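Local atomic coordinates of hydratase ChsH2 (Mycobacterium tuberculosis SUMu008, PDB entry 4W78), a protein that probably hydrates an enoyl-CoA intermediate of cholesterol side-chain breakdown, acting with its partner ChsH1 as a MaoC-like enoyl-CoA hydratase. Residues 45-50 with 85-90; 8-13 with 89-94. All blocks are in the same frame, centred on the assembly; numbering follows the deposited sequence.

Interaction 1: residues 45-50 with 85-90; sequences SKDIFV and YAYDTV
Tyr85 and Ala86 open a type II beta turn, Tyr85 to Asp88, that leads into strand 89-100 of the MaoC-like fold, and the loop 45-50 folds over them, with Phe49 and Tyr85 forming a single beta bridge. One backbone bond joins the two: Ala86 N donates to Ile48 O at 3.2 Å. The phenol ring of Tyr85 makes the larger contact. Its CG lies anti to its own carbonyl carbon (chi1 -73°), and the ring crosses the Lys46 side chain at a slant. CB of Lys46 sits over one face, 3.7 Å from the ring centroid, as a CH-pi contact. Tyr85 OH accepts a nearly straight bond (169°) from Lys46 N at 3.1 Å, and a water links OH to Ser45 OG, which also bonds Gln43.

Lysine suits this exposed position: its aliphatic part covers the ring while NZ reaches a second water shared with Ala86 O and Asp88 OD1. Within the turn, Asp88 OD2 accepts from Tyr85 N. Asp47 is buried, yet both carboxylate oxygens are satisfied, OD1 by Ile48 N and a salt bridge to Arg37. The carbonyl O of Asp47, buried against the edge of the Tyr85 ring 3.4 Å from its CD1, has no hydrogen-bond partner. Small Ala86 lets its CB rest against both Asp47 OD2 (3.7 Å) and Ile48 CG1 (4.0 Å). A third water donates to Asp47 OD2 and to Ala86 O, the latter at 2.8 Å.

Interaction 2: residues 8-13 with 89-94; sequences LPELKL and TVTFSG
An antiparallel strand pair at one margin of the chain's sheet joins residues 8-13 to 89-94, Leu11 facing Phe92 and Leu13 facing Val90 as hydrogen-bonded pairs, with Lys12 opposite Thr91 as the non-hydrogen-bonded pair between them. The Leu11 and Phe92 backbones exchange two bonds; the shorter, Phe92 N to Leu11 O, is 2.8 Å, while the other runs from Leu11 N to Phe92 O at 3.2 Å. Leu13 and Val90 exchange two more. At the far end Leu8 N reaches Gly94 O, and a water that accepts from Gly94 N and donates to Leu8 O bridges the strands.

The two faces differ in character. Lys12 and Thr91 lie side by side, pointing the same way, with Lys12 CG 3.4 Å from Thr91 OG1. Thr91 CG2, anti to its backbone N, meets CG of Glu10 at 3.5 Å; thus a beta-branched residue, well suited to a strand, offers methyl and hydroxyl to the aliphatic parts of two charged, exposed chains. The other face is apolar: Leu13 CD1 approaches Phe92 CE2 at 4.0 Å, and Val90 CG1 lies over one face of the Phe92 ring, 3.6 Å above its plane. On this face Leu8 and Leu11 pack on helix 52-67 through Tyr62, and Phe92 touches Val108 of strand 103-111, the neighbour of strand 89-100 on the side away from strand 7-14.

Overall arrangement
The centres of interactions 1 and 2 lie 16 Å apart. Along the chain, strand 7-14 comes first, then the loop 45-50 between helices 37-42 and 52-67; last comes 85-94, whose first part serves interaction 1 and whose later part interaction 2. The ranges overlap at Thr89 and Val90, just after the turn of 85-88; these touch the other segment only in interaction 2. Interaction 2 lies within the antiparallel sheet, where strand 7-14 is outermost within this chain; interaction 1 lies nearer the bound cadmium ion, whose ligands include Asp29 and His34. His34 also bonds Phe49 O. One segment therefore connects the sheet to the loop region beside the metal site, and Tyr87 reaches Asp38 of the second subunit.

Interaction 1: residues 45-50 with 85-90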
loop_
_atom_site.group_PDB
_atom_site.type_symbol
_atom_site.label_atom_id
_atom_site.label_comp_id
_atom_site.label_asym_id
_atom_site.label_seq_id
_atom_site.Cartn_x
_atom_site.Cartn_y
_atom_site.Cartn_z
ATOM N N SER F 45 -4.256 -16.347 16.853
ATOM C CA SER F 45 -4.645 -16.624 15.477
ATOM C C SER F 45 -3.527 -17.455 14.850
ATOM O O SER F 45 -2.376 -17.384 15.291
ATOM C CB SER F 45 -4.905 -15.321 14.710
ATOM O OG SER F 45 -6.037 -14.649 15.245
ATOM N N LYS F 46 -3.856 -18.278 13.859
ATOM C CA LYS F 46 -2.857 -19.181 13.285
ATOM C C LYS F 46 -1.784 -18.444 12.477
ATOM O O LYS F 46 -0.601 -18.804 12.519
ATOM C CB LYS F 46 -3.521 -20.236 12.399
ATOM C CG LYS F 46 -2.556 -21.320 11.953
ATOM C CD LYS F 46 -3.161 -22.234 10.901
ATOM C CE LYS F 46 -3.042 -21.631 9.511
ATOM N NZ LYS F 46 -3.354 -22.673 8.484
ATOM N N ASP F 47 -2.218 -17.430 11.740
ATOM C CA ASP F 47 -1.360 -16.687 10.824
ATOM C C ASP F 47 -2.092 -15.394 10.511
ATOM O O ASP F 47 -3.174 -15.146 11.048
ATOM C CB ASP F 47 -1.165 -17.498 9.536
ATOM C CG ASP F 47 0.150 -17.181 8.820
ATOM O OD1 ASP F 47 0.726 -16.091 9.049
ATOM O OD2 ASP F 47 0.598 -18.035 8.017
ATOM N N ILE F 48 -1.509 -14.567 9.648
ATOM C CA ILE F 48 -2.226 -13.408 9.149
ATOM C C ILE F 48 -3.511 -13.865 8.456
ATOM O O ILE F 48 -3.602 -14.987 7.956
ATOM C CB ILE F 48 -1.377 -12.576 8.178
ATOM C CG1 ILE F 48 -0.986 -13.388 6.944
ATOM C CG2 ILE F 48 -0.127 -12.046 8.911
ATOM C CD1 ILE F 48 -0.341 -12.533 5.852
ATOM N N PHE F 49 -4.509 -12.988 8.465
ATOM C CA PHE F 49 -5.811 -13.337 7.910
ATOM C C PHE F 49 -6.435 -12.133 7.232
ATOM O O PHE F 49 -6.124 -10.978 7.549
ATOM C CB PHE F 49 -6.755 -13.921 8.976
ATOM C CG PHE F 49 -6.947 -13.045 10.184
ATOM C CD1 PHE F 49 -7.938 -12.064 10.206
ATOM C CD2 PHE F 49 -6.162 -13.226 11.312
ATOM C CE1 PHE F 49 -8.129 -11.270 11.331
ATOM C CE2 PHE F 49 -6.344 -12.429 12.437
ATOM C CZ PHE F 49 -7.329 -11.457 12.447
ATOM N N VAL F 50 -7.320 -12.443 6.292
ATOM C CA VAL F 50 -7.988 -11.430 5.471
ATOM C C VAL F 50 -8.909 -10.557 6.320
ATOM O O VAL F 50 -9.607 -11.058 7.212
ATOM C CB VAL F 50 -8.797 -12.144 4.364
ATOM C CG1 VAL F 50 -9.663 -11.156 3.557
ATOM C CG2 VAL F 50 -7.876 -12.904 3.426
ATOM N N TYR F 85 -6.995 -17.646 6.511
ATOM C CA TYR F 85 -5.581 -17.563 6.816
ATOM C C TYR F 85 -4.726 -17.659 5.567
ATOM O O TYR F 85 -5.160 -18.187 4.544
ATOM C CB TYR F 85 -5.198 -18.706 7.748
ATOM C CG TYR F 85 -5.667 -18.565 9.173
ATOM C CD1 TYR F 85 -5.374 -17.420 9.914
ATOM C CD2 TYR F 85 -6.383 -19.580 9.786
ATOM C CE1 TYR F 85 -5.784 -17.298 11.229
ATOM C CE2 TYR F 85 -6.803 -19.464 11.094
ATOM C CZ TYR F 85 -6.499 -18.323 11.814
ATOM O OH TYR F 85 -6.909 -18.227 13.127
ATOM N N ALA F 86 -3.497 -17.156 5.663
ATOM C CA ALA F 86 -2.534 -17.321 4.579
ATOM C C ALA F 86 -2.487 -18.779 4.133
ATOM O O ALA F 86 -2.488 -19.702 4.964
ATOM C CB ALA F 86 -1.139 -16.841 5.002
ATOM N N TYR F 87 -2.486 -18.948 2.810
ATOM C CA TYR F 87 -2.404 -20.234 2.105
ATOM C C TYR F 87 -3.706 -21.010 2.002
ATOM O O TYR F 87 -3.752 -22.055 1.345
ATOM C CB TYR F 87 -1.277 -21.125 2.637
ATOM C CG TYR F 87 0.036 -20.395 2.704
ATOM C CD1 TYR F 87 0.644 -19.918 1.553
ATOM C CD2 TYR F 87 0.658 -20.171 3.924
ATOM C CE1 TYR F 87 1.853 -19.244 1.612
ATOM C CE2 TYR F 87 1.863 -19.494 4.000
ATOM C CZ TYR F 87 2.452 -19.028 2.843
ATOM O OH TYR F 87 3.652 -18.364 2.909
ATOM N N ASP F 88 -4.760 -20.510 2.640
ATOM C CA ASP F 88 -6.082 -21.084 2.441
ATOM C C ASP F 88 -6.608 -20.614 1.099
ATOM O O ASP F 88 -6.341 -19.488 0.661
ATOM C CB ASP F 88 -7.092 -20.595 3.481
ATOM C CG ASP F 88 -6.892 -21.194 4.862
ATOM O OD1 ASP F 88 -6.185 -22.216 4.995
ATOM O OD2 ASP F 88 -7.489 -20.633 5.824
ATOM N N THR F 89 -7.395 -21.474 0.472
ATOM C CA THR F 89 -8.121 -21.103 -0.720
ATOM C C THR F 89 -9.592 -21.017 -0.366
ATOM O O THR F 89 -10.160 -21.949 0.205
ATOM C CB THR F 89 -7.927 -22.141 -1.831
ATOM O OG1 THR F 89 -6.550 -22.162 -2.219
ATOM C CG2 THR F 89 -8.787 -21.786 -3.043
ATOM N N VAL F 90 -10.204 -19.892 -0.709
ATOM C CA VAL F 90 -11.635 -19.707 -0.501
ATOM C C VAL F 90 -12.347 -19.854 -1.836
ATOM O O VAL F 90 -11.952 -19.254 -2.837
ATOM C CB VAL F 90 -11.945 -18.358 0.174
ATOM C CG1 VAL F 90 -13.426 -18.015 0.047
ATOM C CG2 VAL F 90 -11.530 -18.422 1.632
HETATM O O HOH W 1 -8.169 -15.993 13.985
HETATM O O HOH W 2 -3.721 -21.950 5.952
HETATM O O HOH W 3 -1.077 -20.080 7.326
#

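Interaction 2: residues 8-13 with 89-94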
loop_
_atom_site.group_PDB
_atom_site.type_symbol
_atom_site.label_atom_id
_atom_site.label_comp_id
_atom_site.label_asym_id
_atom_site.label_seq_id
_atom_site.Cartn_x
_atom_site.Cartn_y
_atom_site.Cartn_z
ATOM N N LEU F 8 -24.378 -18.626 -9.671
ATOM C CA LEU F 8 -23.256 -17.813 -10.105
ATOM C C LEU F 8 -22.070 -18.730 -10.334
ATOM O O LEU F 8 -21.957 -19.778 -9.689
ATOM C CB LEU F 8 -22.930 -16.738 -9.059
ATOM C CG LEU F 8 -23.801 -15.477 -9.048
ATOM C CD1 LEU F 8 -25.229 -15.747 -8.590
ATOM C CD2 LEU F 8 -23.169 -14.427 -8.148
ATOM N N PRO F 9 -21.201 -18.375 -11.293
ATOM C CA PRO F 9 -20.004 -19.175 -11.552
ATOM C C PRO F 9 -19.137 -19.202 -10.314
ATOM O O PRO F 9 -19.152 -18.250 -9.543
ATOM C CB PRO F 9 -19.306 -18.404 -12.674
ATOM C CG PRO F 9 -20.423 -17.666 -13.366
ATOM C CD PRO F 9 -21.326 -17.253 -12.237
ATOM N N GLU F 10 -18.415 -20.295 -10.124
ATOM C CA GLU F 10 -17.533 -20.449 -8.978
ATOM C C GLU F 10 -16.346 -19.498 -9.108
ATOM O O GLU F 10 -15.884 -19.224 -10.218
ATOM C CB GLU F 10 -17.063 -21.902 -8.944
ATOM C CG GLU F 10 -16.223 -22.300 -7.766
ATOM C CD GLU F 10 -16.119 -23.810 -7.630
ATOM O OE1 GLU F 10 -15.034 -24.363 -7.911
ATOM O OE2 GLU F 10 -17.122 -24.448 -7.240
ATOM N N LEU F 11 -15.870 -18.972 -7.982
ATOM C CA LEU F 11 -14.612 -18.220 -7.970
ATOM C C LEU F 11 -13.700 -18.762 -6.874
ATOM O O LEU F 11 -14.069 -18.758 -5.703
ATOM C CB LEU F 11 -14.859 -16.730 -7.744
ATOM C CG LEU F 11 -13.597 -15.884 -7.539
ATOM C CD1 LEU F 11 -12.723 -15.880 -8.787
ATOM C CD2 LEU F 11 -13.963 -14.468 -7.106
ATOM N N LYS F 12 -12.518 -19.238 -7.256
ATOM C CA LYS F 12 -11.538 -19.715 -6.281
ATOM C C LYS F 12 -10.389 -18.729 -6.152
ATOM O O LYS F 12 -9.752 -18.370 -7.144
ATOM C CB LYS F 12 -10.987 -21.089 -6.682
ATOM C CG LYS F 12 -11.979 -22.226 -6.574
ATOM C CD LYS F 12 -11.358 -23.541 -7.024
ATOM C CE LYS F 12 -10.065 -23.823 -6.278
ATOM N NZ LYS F 12 -9.523 -25.163 -6.639
ATOM N N LEU F 13 -10.122 -18.313 -4.920
ATOM C CA LEU F 13 -9.057 -17.359 -4.642
ATOM C C LEU F 13 -8.058 -17.926 -3.647
ATOM O O LEU F 13 -8.429 -18.367 -2.560
ATOM C CB LEU F 13 -9.641 -16.051 -4.114
ATOM C CG LEU F 13 -10.466 -15.269 -5.148
ATOM C CD1 LEU F 13 -11.047 -14.004 -4.529
ATOM C CD2 LEU F 13 -9.632 -14.939 -6.365
ATOM N N THR F 89 -7.395 -21.474 0.472
ATOM C CA THR F 89 -8.121 -21.103 -0.720
ATOM C C THR F 89 -9.592 -21.017 -0.366
ATOM O O THR F 89 -10.160 -21.949 0.205
ATOM C CB THR F 89 -7.927 -22.141 -1.831
ATOM O OG1 THR F 89 -6.550 -22.162 -2.219
ATOM C CG2 THR F 89 -8.787 -21.786 -3.043
ATOM N N VAL F 90 -10.204 -19.892 -0.709
ATOM C CA VAL F 90 -11.635 -19.707 -0.501
ATOM C C VAL F 90 -12.347 -19.854 -1.836
ATOM O O VAL F 90 -11.952 -19.254 -2.837
ATOM C CB VAL F 90 -11.945 -18.358 0.174
ATOM C CG1 VAL F 90 -13.426 -18.015 0.047
ATOM C CG2 VAL F 90 -11.530 -18.422 1.632
ATOM N N THR F 91 -13.365 -20.707 -1.844
ATOM C CA THR F 91 -14.201 -20.908 -3.013
ATOM C C THR F 91 -15.529 -20.203 -2.774
ATOM O O THR F 91 -16.240 -20.506 -1.816
ATOM C CB THR F 91 -14.440 -22.402 -3.253
ATOM O OG1 THR F 91 -13.189 -23.038 -3.535
ATOM C CG2 THR F 91 -15.379 -22.615 -4.424
ATOM N N PHE F 92 -15.842 -19.247 -3.642
ATOM C CA PHE F 92 -17.107 -18.531 -3.574
ATOM C C PHE F 92 -18.149 -19.212 -4.444
ATOM O O PHE F 92 -17.886 -19.557 -5.598
ATOM C CB PHE F 92 -16.941 -17.072 -4.008
ATOM C CG PHE F 92 -16.158 -16.235 -3.039
ATOM C CD1 PHE F 92 -16.801 -15.579 -2.001
ATOM C CD2 PHE F 92 -14.783 -16.111 -3.153
ATOM C CE1 PHE F 92 -16.091 -14.801 -1.091
ATOM C CE2 PHE F 92 -14.060 -15.337 -2.248
ATOM C CZ PHE F 92 -14.715 -14.686 -1.213
ATOM N N SER F 93 -19.325 -19.407 -3.865
ATOM C CA SER F 93 -20.497 -19.869 -4.590
ATOM C C SER F 93 -21.636 -18.885 -4.338
ATOM O O SER F 93 -21.632 -18.148 -3.349
ATOM C CB SER F 93 -20.878 -21.283 -4.147
ATOM O OG SER F 93 -21.133 -21.322 -2.754
ATOM N N GLY F 94 -22.607 -18.845 -5.234
ATOM C CA GLY F 94 -23.681 -17.888 -5.097
ATOM C C GLY F 94 -24.941 -18.365 -5.780
ATOM O O GLY F 94 -24.879 -19.117 -6.754
HETATM O O HOH W 4 -22.168 -20.966 -7.260
#